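Local coordinates for protein dnab-like replicative helicase (Bacillus phage SPP1, PDB 3BH0) that probably unwinds duplex DNA in the 5'-3' direction at the phage replication fork, driven by ATP hydrolysis in the RecA-like motor domain that this chain represents, at residues L101-L104 with E110-K113. Residues are numbered along the deposited sequence; the frame is centred on the assembly and turned at random.
Sequences LHSL and ENIK
Asn111 ND2 meets Ser103 OG at 3.0 Å, a weak hydrogen bond whose N-H...O angle of 126° is well short of straight; the hydroxyl oxygen sits above the amide plane, off the line of the N-H, which helps to explain the bend. The same amide nitrogen also donates to the backbone carbonyl of Gly107, and Ser103 OG is bonded in turn to the carbonyl oxygen of Met106. A short polar chain therefore ties Ser103 on strand 98-103 to the loop that follows and to the first half of helix 108-119. Asparagine suits this buried place because its NH2 group can serve two acceptors at once, while serine brings a small hydroxyl that fits between strand and loop.

At the other branch, the methyl Leu101 CD2 sits over the flat face of the amide, 3.3 Å from Asn111 OD1, a van der Waals contact with no polar bond in it. Leu101 CG stands anti to the backbone N (chi1 164°), which carries the methyl out to the amide. Ser103 CB packs 3.5 Å from Asn111 ND2, so Leu101 and Ser103, two residues apart on one side of the strand, meet the same face of the amide at its two ends. His102, between them, faces the other side of the sheet and stacks on Phe157.

The neighbouring strand 154-157 closes in on the contact, with Ile156 touching both Ser103 and Asn111. Strand, short loop and covering helix form a strand-loop-helix unit of the RecA-like P-loop NTPase fold of DnaB-family helicases.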
loop_
_atom_site.group_PDB
_atom_site.type_symbol
_atom_site.label_atom_id
_atom_site.label_comp_id
_atom_site.label_asym_id
_atom_site.label_seq_id
_atom_site.Cartn_x
_atom_site.Cartn_y
_atom_site.Cartn_z
ATOM N N LEU A 101 3.048 -8.244 4.538
ATOM C CA LEU A 101 1.935 -7.456 5.039
ATOM C C LEU A 101 1.887 -7.528 6.551
ATOM O O LEU A 101 1.695 -8.602 7.125
ATOM C CB LEU A 101 0.616 -7.912 4.426
ATOM C CG LEU A 101 -0.659 -7.447 5.137
ATOM C CD1 LEU A 101 -0.841 -5.907 5.161
ATOM C CD2 LEU A 101 -1.881 -8.154 4.533
ATOM N N HIS A 102 2.078 -6.379 7.185
ATOM C CA HIS A 102 2.002 -6.285 8.622
ATOM C C HIS A 102 0.628 -5.737 8.983
ATOM O O HIS A 102 0.354 -4.540 8.853
ATOM C CB HIS A 102 3.154 -5.452 9.172
ATOM C CG HIS A 102 4.484 -6.124 9.035
ATOM N ND1 HIS A 102 5.179 -6.166 7.843
ATOM C CD2 HIS A 102 5.232 -6.810 9.930
ATOM C CE1 HIS A 102 6.297 -6.851 8.013
ATOM N NE2 HIS A 102 6.355 -7.247 9.271
ATOM N N SER A 103 -0.253 -6.654 9.385
ATOM C CA SER A 103 -1.644 -6.314 9.604
ATOM C C SER A 103 -1.996 -6.318 11.085
ATOM O O SER A 103 -2.148 -7.354 11.717
ATOM C CB SER A 103 -2.558 -7.207 8.767
ATOM O OG SER A 103 -3.052 -8.288 9.498
ATOM N N LEU A 104 -2.101 -5.111 11.616
ATOM C CA LEU A 104 -2.215 -4.874 13.029
ATOM C C LEU A 104 -3.688 -4.777 13.415
ATOM O O LEU A 104 -4.068 -4.963 14.573
ATOM C CB LEU A 104 -1.464 -3.589 13.356
ATOM C CG LEU A 104 0.051 -3.761 13.241
ATOM C CD1 LEU A 104 0.618 -2.776 12.239
ATOM C CD2 LEU A 104 0.656 -3.516 14.604
ATOM N N GLU A 110 -8.591 -13.118 8.022
ATOM C CA GLU A 110 -9.398 -12.021 7.510
ATOM C C GLU A 110 -8.823 -11.372 6.253
ATOM O O GLU A 110 -9.562 -11.017 5.360
ATOM C CB GLU A 110 -9.557 -10.980 8.603
ATOM C CG GLU A 110 -10.921 -10.358 8.664
ATOM C CD GLU A 110 -11.164 -9.607 9.975
ATOM O OE1 GLU A 110 -10.804 -10.132 11.061
ATOM O OE2 GLU A 110 -11.731 -8.495 9.923
ATOM N N ASN A 111 -7.503 -11.217 6.208
ATOM C CA ASN A 111 -6.785 -10.743 5.025
ATOM C C ASN A 111 -6.905 -11.720 3.876
ATOM O O ASN A 111 -7.125 -11.324 2.741
ATOM C CB ASN A 111 -5.290 -10.505 5.346
ATOM C CG ASN A 111 -5.055 -9.239 6.170
ATOM O OD1 ASN A 111 -5.004 -8.141 5.632
ATOM N ND2 ASN A 111 -4.923 -9.393 7.479
ATOM N N ILE A 112 -6.749 -13.005 4.185
ATOM C CA ILE A 112 -6.775 -14.082 3.185
ATOM C C ILE A 112 -8.140 -14.213 2.504
ATOM O O ILE A 112 -8.206 -14.426 1.290
ATOM C CB ILE A 112 -6.301 -15.445 3.795
ATOM C CG1 ILE A 112 -4.800 -15.402 4.064
ATOM C CG2 ILE A 112 -6.601 -16.608 2.855
ATOM C CD1 ILE A 112 -4.311 -16.462 5.006
ATOM N N LYS A 113 -9.221 -14.071 3.271
ATOM C CA LYS A 113 -10.571 -14.098 2.682
ATOM C C LYS A 113 -10.769 -12.957 1.692
ATOM O O LYS A 113 -11.287 -13.176 0.603
ATOM C CB LYS A 113 -11.673 -14.123 3.745
ATOM C CG LYS A 113 -11.891 -15.514 4.358
ATOM C CD LYS A 113 -12.917 -15.477 5.487
ATOM C CE LYS A 113 -13.291 -16.880 5.995
ATOM N NZ LYS A 113 -12.408 -17.339 7.096
#